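Local structure of succinate-semialdehyde dehydrogenase (Streptococcus pyogenes MGAS1882, 4OGD) at the interface of chains A and B. The protein oxidises succinic semialdehyde to succinate with NADP+ as cofactor, as a member of the aldehyde dehydrogenase family built around a Rossmann fold. Residues are numbered along the deposited sequence; one frame, centred on the assembly and turned at random. Chains: chain A/B, Succinate-semialdehyde dehydrogenase.

Contact 1: the interface of chains A and B. Residues chain A 397, 401, 404, 412-414; chain B 116, 451-455.
A parallel beta-sheet runs on across the subunit boundary here: strand 448-455 of chain B lies beside strand 411-414 of chain A, in the strand exchange by which aldehyde dehydrogenases pair into dimers. The main chain does the stitching. A:Ser412 N gives its hydrogen to B:Leu451 O at 2.7 Å, B:Tyr453 N returns one to A:Ser412 O, and A:Ile414 N closes on B:Tyr453 O at 2.9 Å, each donor nearly along the C=O axis. On one side of this seam the isoleucines pack. A:Ile414 and B:Ile454 lie side by side and point the same way, CG1 of A:Ile414 at 3.6 Å from CG1 of B:Ile454; in both, CG1 stands beside the backbone N. The side chains of B:Ile454 and A:Gln397, on helix 397-406, cross obliquely, with CD1 of the isoleucine 3.8 Å from the amide carbon CD of A:Gln397. One turn further along that helix, the chain of A:Lys401 bends at chi3 (64°) around the phenol of B:Tyr116, whose ring carries CB of B:Ile452 on one face. At the ring's edge, in plane, a water bridges the subunits, 2.7 Å from the phenol oxygen OH of B:Tyr116 and 2.8 Å from the carbonyl O of A:Lys401.

Contact 2: the interface of chains A and B. Residues chain A 108-110, 112, 115, 451, 453; chain B 421, 423-425.
In this aldehyde dehydrogenase dimer the loop at 421-425 of chain B settles against strands 113-120 and 448-455 of chain A and the turn ahead of the first of them. Apolar packing centres on B:Leu424, whose two methyl branches part ways. CD1 lies over one face of the A:Tyr453 ring, 4.0 Å from the ring centroid and displaced toward the rim, a CH-pi contact in which the two side chains cross at about a right angle. CD2 goes to the methyl of A:Ala115, 3.6 Å from its CB, and that same CB sits at the edge of the tyrosine ring, in plane. Next along, B:Pro425 meets A:Leu108 tip to tip, CD of the proline 3.6 Å from CD1 of the leucine, while CD2 of A:Leu451 reaches the carbonyl O of B:Pro425.

The polar part is a chain of hydroxyls ending on a carboxylate. B:Glu423 has CG in the crowded position between backbone N and carbonyl carbon (chi1 65°) and bends again at chi2 (-94°), bringing OE2 to A:Thr110. There the hydroxyl OG1 of A:Thr110 donates to OE2 of B:Glu423 at 2.6 Å, on the anti lone pair. OG1 of A:Thr110 also pairs with OG of A:Ser112 at 2.8 Å, and that OG continues to the phenol OH of A:Tyr453 at 2.6 Å, in the plane of the ring, so the ring that carries B:Leu424 is tethered at its far end.

Contact 3: the interface of chains A and B. Residues chain A 404-405, 407-412, 429, 436; chain B 40, 120, 122, 448-451.
The start of the exchanged strand, 448-455 of chain B, fits into the loop between helix 397-406 and strand 411-414 of chain A, with B:His450 as its plug. CG of B:His450 stands anti to the backbone N (chi1 -180°), which puts the imidazole under the loop, the carbonyl O of A:Thr409 3.2 Å above the ring plane and over its centre. Both ring nitrogens are held: NE2 of B:His450 pairs with the hydroxyl OG of A:Ser412 at 2.8 Å, and ND1 donates in the ring plane to OE1 of B:Gln120 at 2.6 Å. The other end of that amide, NE2 of B:Gln120, gives to the A:Ala405 carbonyl O on a lone pair. A:Thr409 O also takes a nearly straight hydrogen bond from ND2 of B:Asn448 (175° at H), the donor well above the carbonyl plane. Side-on, A:Arg436 grips the B:Glu449 carbonyl O, which lies 2.9 Å from NE and 3.0 Å from NH2 of the arginine. A water joins A:Ile407 O to OE1 of B:Gln120 and the guanidinium of B:Arg40. The site sits where the parallel strand pairing begins, B:Leu451 N giving to A:Gly410 O, between the end of helix 397-406 in one subunit and strand 113-120 in the other.

Contact 1: the interface of chains A and B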
loop_
_atom_site.group_PDB
_atom_site.type_symbol
_atom_site.label_atom_id
_atom_site.label_comp_id
_atom_site.label_asym_id
_atom_site.label_seq_id
_atom_site.Cartn_x
_atom_site.Cartn_y
_atom_site.Cartn_z
ATOM N N GLN A 397 1.797 0.157 -34.472
ATOM C CA GLN A 397 1.260 0.477 -33.146
ATOM C C GLN A 397 0.749 -0.741 -32.384
ATOM O O GLN A 397 1.007 -0.876 -31.183
ATOM C CB GLN A 397 0.186 1.561 -33.235
ATOM C CG GLN A 397 -0.320 2.028 -31.881
ATOM C CD GLN A 397 -1.040 3.352 -31.974
ATOM O OE1 GLN A 397 -0.413 4.406 -32.067
ATOM N NE2 GLN A 397 -2.367 3.305 -31.971
ATOM N N LYS A 401 2.222 -2.102 -28.811
ATOM C CA LYS A 401 1.354 -2.296 -27.647
ATOM C C LYS A 401 1.399 -3.735 -27.149
ATOM O O LYS A 401 1.343 -3.982 -25.944
ATOM C CB LYS A 401 -0.088 -1.920 -27.985
ATOM C CG LYS A 401 -0.303 -0.438 -28.191
ATOM C CD LYS A 401 -1.606 -0.173 -28.937
ATOM C CE LYS A 401 -2.816 -0.607 -28.134
ATOM N NZ LYS A 401 -4.097 -0.480 -28.889
ATOM N N ALA A 404 4.702 -4.249 -25.369
ATOM C CA ALA A 404 4.668 -3.494 -24.113
ATOM C C ALA A 404 3.965 -4.275 -23.000
ATOM O O ALA A 404 4.449 -4.323 -21.863
ATOM C CB ALA A 404 3.982 -2.143 -24.325
ATOM N N SER A 412 5.290 1.829 -19.950
ATOM C CA SER A 412 5.893 1.580 -21.261
ATOM C C SER A 412 5.675 2.780 -22.151
ATOM O O SER A 412 4.536 3.200 -22.355
ATOM C CB SER A 412 5.292 0.330 -21.907
ATOM O OG SER A 412 5.593 -0.832 -21.150
ATOM N N PHE A 413 6.771 3.338 -22.665
ATOM C CA PHE A 413 6.707 4.516 -23.514
ATOM C C PHE A 413 6.946 4.099 -24.951
ATOM O O PHE A 413 7.970 3.490 -25.272
ATOM C CB PHE A 413 7.732 5.549 -23.048
ATOM C CG PHE A 413 7.540 5.972 -21.621
ATOM C CD1 PHE A 413 6.482 6.801 -21.274
ATOM C CD2 PHE A 413 8.398 5.525 -20.630
ATOM C CE1 PHE A 413 6.281 7.178 -19.952
ATOM C CE2 PHE A 413 8.205 5.900 -19.300
ATOM C CZ PHE A 413 7.149 6.732 -18.969
ATOM N N ILE A 414 5.992 4.409 -25.818
ATOM C CA ILE A 414 6.059 3.930 -27.202
ATOM C C ILE A 414 6.761 4.960 -28.097
ATOM O O ILE A 414 6.371 6.129 -28.120
ATOM C CB ILE A 414 4.647 3.622 -27.760
ATOM C CG1 ILE A 414 3.908 2.610 -26.873
ATOM C CG2 ILE A 414 4.723 3.161 -29.227
ATOM C CD1 ILE A 414 4.689 1.358 -26.540
ATOM N N TYR B 116 -3.296 4.514 -21.752
ATOM C CA TYR B 116 -4.190 3.645 -20.996
ATOM C C TYR B 116 -3.351 2.898 -19.980
ATOM O O TYR B 116 -2.131 2.903 -20.071
ATOM C CB TYR B 116 -4.911 2.654 -21.920
ATOM C CG TYR B 116 -4.005 1.769 -22.766
ATOM C CD1 TYR B 116 -3.621 0.504 -22.330
ATOM C CD2 TYR B 116 -3.562 2.190 -24.013
ATOM C CE1 TYR B 116 -2.808 -0.312 -23.119
ATOM C CE2 TYR B 116 -2.754 1.386 -24.803
ATOM C CZ TYR B 116 -2.373 0.142 -24.352
ATOM O OH TYR B 116 -1.567 -0.642 -25.158
ATOM N N LEU B 451 1.064 1.465 -17.145
ATOM C CA LEU B 451 0.828 2.526 -18.125
ATOM C C LEU B 451 1.435 2.212 -19.484
ATOM O O LEU B 451 2.598 1.809 -19.575
ATOM C CB LEU B 451 1.440 3.832 -17.626
ATOM C CG LEU B 451 1.508 5.004 -18.605
ATOM C CD1 LEU B 451 0.119 5.507 -18.959
ATOM C CD2 LEU B 451 2.370 6.114 -18.027
ATOM N N ILE B 452 0.650 2.421 -20.539
ATOM C CA ILE B 452 1.190 2.472 -21.895
ATOM C C ILE B 452 0.911 3.871 -22.406
ATOM O O ILE B 452 -0.244 4.305 -22.423
ATOM C CB ILE B 452 0.533 1.443 -22.842
ATOM C CG1 ILE B 452 1.200 0.071 -22.714
ATOM C CG2 ILE B 452 0.693 1.888 -24.286
ATOM C CD1 ILE B 452 0.801 -0.699 -21.499
ATOM N N TYR B 453 1.963 4.588 -22.799
ATOM C CA TYR B 453 1.804 5.951 -23.289
ATOM C C TYR B 453 2.381 6.096 -24.691
ATOM O O TYR B 453 3.537 5.742 -24.933
ATOM C CB TYR B 453 2.455 6.952 -22.338
ATOM C CG TYR B 453 2.359 8.378 -22.831
ATOM C CD1 TYR B 453 1.120 8.996 -22.983
ATOM C CD2 TYR B 453 3.499 9.106 -23.138
ATOM C CE1 TYR B 453 1.023 10.304 -23.435
ATOM C CE2 TYR B 453 3.408 10.414 -23.588
ATOM C CZ TYR B 453 2.166 11.004 -23.731
ATOM O OH TYR B 453 2.064 12.303 -24.173
ATOM N N ILE B 454 1.560 6.611 -25.604
ATOM C CA ILE B 454 1.967 6.862 -26.986
ATOM C C ILE B 454 1.813 8.343 -27.297
ATOM O O ILE B 454 0.709 8.811 -27.567
ATOM C CB ILE B 454 1.088 6.073 -27.974
ATOM C CG1 ILE B 454 0.970 4.611 -27.543
ATOM C CG2 ILE B 454 1.648 6.179 -29.396
ATOM C CD1 ILE B 454 -0.028 3.793 -28.365
ATOM N N PRO B 455 2.920 9.096 -27.247
ATOM C CA PRO B 455 2.825 10.534 -27.507
ATOM C C PRO B 455 2.517 10.824 -28.974
ATOM O O PRO B 455 2.901 10.049 -29.850
ATOM C CB PRO B 455 4.214 11.057 -27.125
ATOM C CG PRO B 455 5.122 9.869 -27.203
ATOM C CD PRO B 455 4.278 8.685 -26.841
HETATM O O HOH W 1 -0.803 -3.121 -24.311
#

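Contact 2: the interface of chains A and B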
loop_
_atom_site.group_PDB
_atom_site.type_symbol
_atom_site.label_atom_id
_atom_site.label_comp_id
_atom_site.label_asym_id
_atom_site.label_seq_id
_atom_site.Cartn_x
_atom_site.Cartn_y
_atom_site.Cartn_z
ATOM N N LEU A 108 -21.938 2.489 -3.900
ATOM C CA LEU A 108 -21.639 1.077 -4.060
ATOM C C LEU A 108 -22.913 0.320 -4.397
ATOM O O LEU A 108 -23.936 0.464 -3.720
ATOM C CB LEU A 108 -21.015 0.518 -2.785
ATOM C CG LEU A 108 -19.652 1.086 -2.394
ATOM C CD1 LEU A 108 -19.347 0.815 -0.927
ATOM C CD2 LEU A 108 -18.565 0.482 -3.267
ATOM N N GLU A 109 -22.842 -0.476 -5.456
ATOM C CA GLU A 109 -23.979 -1.250 -5.930
ATOM C C GLU A 109 -24.246 -2.449 -5.023
ATOM O O GLU A 109 -23.413 -3.348 -4.898
ATOM C CB GLU A 109 -23.716 -1.698 -7.368
ATOM C CG GLU A 109 -24.795 -2.573 -7.985
ATOM C CD GLU A 109 -24.361 -3.157 -9.323
ATOM O OE1 GLU A 109 -23.625 -2.470 -10.065
ATOM O OE2 GLU A 109 -24.742 -4.310 -9.621
ATOM N N THR A 110 -25.408 -2.446 -4.381
ATOM C CA THR A 110 -25.798 -3.540 -3.508
ATOM C C THR A 110 -27.320 -3.570 -3.385
ATOM O O THR A 110 -27.956 -2.521 -3.288
ATOM C CB THR A 110 -25.123 -3.418 -2.112
ATOM O OG1 THR A 110 -25.506 -4.521 -1.286
ATOM C CG2 THR A 110 -25.505 -2.103 -1.423
ATOM N N SER A 112 -28.680 -5.117 -0.901
ATOM C CA SER A 112 -28.849 -5.417 0.512
ATOM C C SER A 112 -29.124 -4.171 1.351
ATOM O O SER A 112 -29.463 -4.281 2.527
ATOM C CB SER A 112 -27.591 -6.085 1.046
ATOM O OG SER A 112 -26.582 -5.104 1.209
ATOM N N ALA A 115 -25.270 1.863 0.316
ATOM C CA ALA A 115 -23.836 1.831 0.603
ATOM C C ALA A 115 -23.066 2.839 -0.238
ATOM O O ALA A 115 -23.372 3.046 -1.415
ATOM C CB ALA A 115 -23.278 0.427 0.367
ATOM N N LEU A 451 -16.234 3.330 4.399
ATOM C CA LEU A 451 -17.522 2.744 4.042
ATOM C C LEU A 451 -18.607 3.219 4.994
ATOM O O LEU A 451 -18.413 3.206 6.207
ATOM C CB LEU A 451 -17.445 1.214 4.118
ATOM C CG LEU A 451 -18.767 0.449 4.058
ATOM C CD1 LEU A 451 -19.379 0.557 2.668
ATOM C CD2 LEU A 451 -18.521 -1.015 4.415
ATOM N N TYR A 453 -22.614 2.133 5.546
ATOM C CA TYR A 453 -23.549 1.098 5.112
ATOM C C TYR A 453 -24.833 1.110 5.925
ATOM O O TYR A 453 -24.791 1.110 7.154
ATOM C CB TYR A 453 -22.900 -0.283 5.213
ATOM C CG TYR A 453 -23.828 -1.408 4.819
ATOM C CD1 TYR A 453 -24.253 -1.548 3.508
ATOM C CD2 TYR A 453 -24.280 -2.326 5.756
ATOM C CE1 TYR A 453 -25.104 -2.568 3.134
ATOM C CE2 TYR A 453 -25.138 -3.357 5.390
ATOM C CZ TYR A 453 -25.541 -3.473 4.078
ATOM O OH TYR A 453 -26.394 -4.493 3.705
ATOM N N LEU B 421 -19.996 -8.003 2.900
ATOM C CA LEU B 421 -20.552 -8.508 1.652
ATOM C C LEU B 421 -19.473 -8.344 0.606
ATOM O O LEU B 421 -18.606 -7.480 0.749
ATOM C CB LEU B 421 -21.795 -7.720 1.247
ATOM C CG LEU B 421 -23.019 -7.855 2.150
ATOM C CD1 LEU B 421 -24.023 -6.793 1.781
ATOM C CD2 LEU B 421 -23.619 -9.228 1.984
ATOM N N GLU B 423 -19.380 -7.006 -2.200
ATOM C CA GLU B 423 -19.365 -5.724 -2.892
ATOM C C GLU B 423 -18.961 -4.545 -2.006
ATOM O O GLU B 423 -18.850 -3.413 -2.488
ATOM C CB GLU B 423 -20.737 -5.453 -3.527
ATOM C CG GLU B 423 -21.863 -5.279 -2.527
ATOM C CD GLU B 423 -22.630 -6.566 -2.248
ATOM O OE1 GLU B 423 -22.047 -7.663 -2.374
ATOM O OE2 GLU B 423 -23.831 -6.476 -1.909
ATOM N N LEU B 424 -18.724 -4.799 -0.718
ATOM C CA LEU B 424 -18.383 -3.714 0.210
ATOM C C LEU B 424 -16.923 -3.777 0.651
ATOM O O LEU B 424 -16.482 -4.812 1.156
ATOM C CB LEU B 424 -19.258 -3.804 1.465
ATOM C CG LEU B 424 -20.776 -3.827 1.305
ATOM C CD1 LEU B 424 -21.443 -3.965 2.674
ATOM C CD2 LEU B 424 -21.281 -2.584 0.574
ATOM N N PRO B 425 -16.179 -2.664 0.511
ATOM C CA PRO B 425 -14.773 -2.644 0.930
ATOM C C PRO B 425 -14.646 -2.729 2.444
ATOM O O PRO B 425 -15.448 -2.143 3.188
ATOM C CB PRO B 425 -14.268 -1.287 0.419
ATOM C CG PRO B 425 -15.502 -0.423 0.420
ATOM C CD PRO B 425 -16.610 -1.356 -0.019
#

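Contact 3: the interface of chains A and B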
loop_
_atom_site.group_PDB
_atom_site.type_symbol
_atom_site.label_atom_id
_atom_site.label_comp_id
_atom_site.label_asym_id
_atom_site.label_seq_id
_atom_site.Cartn_x
_atom_site.Cartn_y
_atom_site.Cartn_z
ATOM N N ALA A 404 4.702 -4.249 -25.369
ATOM C CA ALA A 404 4.668 -3.494 -24.113
ATOM C C ALA A 404 3.965 -4.275 -23.000
ATOM O O ALA A 404 4.449 -4.323 -21.863
ATOM C CB ALA A 404 3.982 -2.143 -24.325
ATOM N N ALA A 405 2.840 -4.902 -23.332
ATOM C CA ALA A 405 2.059 -5.640 -22.340
ATOM C C ALA A 405 2.846 -6.818 -21.787
ATOM O O ALA A 405 2.624 -7.241 -20.648
ATOM C CB ALA A 405 0.743 -6.123 -22.945
ATOM N N ILE A 407 6.014 -6.822 -21.089
ATOM C CA ILE A 407 7.108 -6.383 -20.221
ATOM C C ILE A 407 6.633 -6.253 -18.779
ATOM O O ILE A 407 5.583 -5.649 -18.508
ATOM C CB ILE A 407 7.716 -5.034 -20.674
ATOM C CG1 ILE A 407 8.051 -5.065 -22.170
ATOM C CG2 ILE A 407 8.976 -4.726 -19.874
ATOM C CD1 ILE A 407 8.948 -6.239 -22.571
ATOM N N GLU A 408 7.404 -6.830 -17.860
ATOM C CA GLU A 408 7.131 -6.742 -16.430
ATOM C C GLU A 408 7.677 -5.416 -15.908
ATOM O O GLU A 408 8.832 -5.323 -15.468
ATOM C CB GLU A 408 7.778 -7.924 -15.700
ATOM C CG GLU A 408 7.143 -9.254 -16.066
ATOM C CD GLU A 408 7.780 -10.433 -15.361
ATOM O OE1 GLU A 408 8.954 -10.330 -14.947
ATOM O OE2 GLU A 408 7.101 -11.474 -15.233
ATOM N N THR A 409 6.841 -4.385 -15.981
ATOM C CA THR A 409 7.242 -3.035 -15.619
ATOM C C THR A 409 5.999 -2.178 -15.430
ATOM O O THR A 409 4.919 -2.527 -15.912
ATOM C CB THR A 409 8.132 -2.410 -16.717
ATOM O OG1 THR A 409 8.725 -1.212 -16.216
ATOM C CG2 THR A 409 7.316 -2.082 -17.962
ATOM N N GLY A 410 6.149 -1.044 -14.750
ATOM C CA GLY A 410 5.006 -0.197 -14.451
ATOM C C GLY A 410 4.605 0.765 -15.558
ATOM O O GLY A 410 3.471 1.258 -15.582
ATOM N N MET A 411 5.532 1.050 -16.472
ATOM C CA MET A 411 5.285 2.022 -17.534
ATOM C C MET A 411 5.980 1.633 -18.833
ATOM O O MET A 411 7.124 1.190 -18.828
ATOM C CB MET A 411 5.776 3.413 -17.114
ATOM C CG MET A 411 5.073 3.964 -15.890
ATOM S SD MET A 411 5.765 5.507 -15.279
ATOM C CE MET A 411 7.339 4.952 -14.634
ATOM N N SER A 412 5.290 1.829 -19.950
ATOM C CA SER A 412 5.893 1.580 -21.261
ATOM C C SER A 412 5.675 2.780 -22.151
ATOM O O SER A 412 4.536 3.200 -22.355
ATOM C CB SER A 412 5.292 0.330 -21.907
ATOM O OG SER A 412 5.593 -0.832 -21.150
ATOM N N ILE A 429 7.247 -1.886 -10.274
ATOM C CA ILE A 429 7.092 -3.150 -9.564
ATOM C C ILE A 429 8.494 -3.638 -9.204
ATOM O O ILE A 429 9.481 -2.948 -9.474
ATOM C CB ILE A 429 6.375 -4.211 -10.429
ATOM C CG1 ILE A 429 7.167 -4.465 -11.710
ATOM C CG2 ILE A 429 4.950 -3.755 -10.748
ATOM C CD1 ILE A 429 6.604 -5.601 -12.590
ATOM N N ARG A 436 1.400 4.128 -6.802
ATOM C CA ARG A 436 1.462 4.983 -7.978
ATOM C C ARG A 436 1.327 6.428 -7.541
ATOM O O ARG A 436 0.622 6.727 -6.574
ATOM C CB ARG A 436 0.344 4.632 -8.973
ATOM C CG ARG A 436 0.435 3.230 -9.568
ATOM C CD ARG A 436 1.599 3.167 -10.556
ATOM N NE ARG A 436 1.782 1.876 -11.231
ATOM C CZ ARG A 436 2.533 0.873 -10.779
ATOM N NH1 ARG A 436 3.153 0.955 -9.606
ATOM N NH2 ARG A 436 2.668 -0.226 -11.510
ATOM N N ARG B 40 0.595 -15.478 -17.196
ATOM C CA ARG B 40 0.999 -14.275 -17.913
ATOM C C ARG B 40 1.109 -14.552 -19.398
ATOM O O ARG B 40 0.677 -13.752 -20.225
ATOM C CB ARG B 40 2.364 -13.804 -17.425
ATOM C CG ARG B 40 2.328 -13.072 -16.127
ATOM C CD ARG B 40 1.554 -11.769 -16.254
ATOM N NE ARG B 40 2.085 -10.919 -17.305
ATOM C CZ ARG B 40 2.610 -9.716 -17.105
ATOM N NH1 ARG B 40 2.672 -9.213 -15.885
ATOM N NH2 ARG B 40 3.073 -9.021 -18.137
ATOM N N GLN B 120 -2.416 -5.924 -14.466
ATOM C CA GLN B 120 -1.747 -7.198 -14.702
ATOM C C GLN B 120 -1.339 -7.886 -13.413
ATOM O O GLN B 120 -1.111 -7.239 -12.385
ATOM C CB GLN B 120 -0.508 -6.974 -15.573
ATOM C CG GLN B 120 -0.807 -6.287 -16.908
ATOM C CD GLN B 120 0.428 -6.145 -17.779
ATOM O OE1 GLN B 120 1.396 -5.504 -17.391
ATOM N NE2 GLN B 120 0.404 -6.766 -18.960
ATOM N N THR B 122 1.255 -9.897 -10.897
ATOM C CA THR B 122 2.619 -9.524 -10.512
ATOM C C THR B 122 3.489 -10.692 -10.064
ATOM O O THR B 122 4.709 -10.651 -10.229
ATOM C CB THR B 122 2.628 -8.454 -9.404
ATOM O OG1 THR B 122 1.766 -8.853 -8.333
ATOM C CG2 THR B 122 2.152 -7.107 -9.962
ATOM N N ASN B 448 -0.340 -4.920 -11.037
ATOM C CA ASN B 448 0.521 -3.944 -11.681
ATOM C C ASN B 448 -0.346 -3.058 -12.556
ATOM O O ASN B 448 -0.870 -3.512 -13.576
ATOM C CB ASN B 448 1.565 -4.673 -12.532
ATOM C CG ASN B 448 2.389 -3.732 -13.394
ATOM O OD1 ASN B 448 2.336 -2.516 -13.238
ATOM N ND2 ASN B 448 3.175 -4.305 -14.304
ATOM N N GLU B 449 -0.527 -1.813 -12.130
ATOM C CA GLU B 449 -1.220 -0.823 -12.945
ATOM C C GLU B 449 -0.193 -0.298 -13.939
ATOM O O GLU B 449 0.647 0.541 -13.600
ATOM C CB GLU B 449 -1.796 0.276 -12.050
ATOM C CG GLU B 449 -2.946 -0.233 -11.190
ATOM C CD GLU B 449 -3.026 0.454 -9.842
ATOM O OE1 GLU B 449 -1.971 0.601 -9.177
ATOM O OE2 GLU B 449 -4.151 0.839 -9.447
ATOM N N HIS B 450 -0.256 -0.828 -15.160
ATOM C CA HIS B 450 0.827 -0.717 -16.129
ATOM C C HIS B 450 0.442 0.289 -17.205
ATOM O O HIS B 450 -0.406 0.005 -18.055
ATOM C CB HIS B 450 1.100 -2.113 -16.728
ATOM C CG HIS B 450 2.203 -2.158 -17.739
ATOM N ND1 HIS B 450 2.651 -3.347 -18.282
ATOM C CD2 HIS B 450 2.948 -1.179 -18.310
ATOM C CE1 HIS B 450 3.613 -3.096 -19.153
ATOM N NE2 HIS B 450 3.815 -1.789 -19.187
ATOM N N LEU B 451 1.064 1.465 -17.145
ATOM C CA LEU B 451 0.828 2.526 -18.125
ATOM C C LEU B 451 1.435 2.212 -19.484
ATOM O O LEU B 451 2.598 1.809 -19.575
ATOM C CB LEU B 451 1.440 3.832 -17.626
ATOM C CG LEU B 451 1.508 5.004 -18.605
ATOM C CD1 LEU B 451 0.119 5.507 -18.959
ATOM C CD2 LEU B 451 2.370 6.114 -18.027
HETATM O O HOH W 2 3.755 -6.472 -16.721
#

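Contact 1 and contact 3 are neighbours, their C-alpha centres about 11 Å apart, and share A:Ala404, A:Ser412 and B:Leu451: contact 3 holds the start of chain B's strand 448-455, contact 1 the remainder. Contact 2 lies about 35 Å from contact 1 and 29 Å from contact 3, and there the same strand of chain A, through A:Leu451 and A:Tyr453, meets chain B. Since the interface is two-fold symmetric, each 448-455 strand plays all these parts, edge-pairing with the partner's sheet while its side chains pack on the partner's 421-425 loop. Strand 113-120 likewise contributes to all three, so both strands of each subunit serve the dimer at separate places.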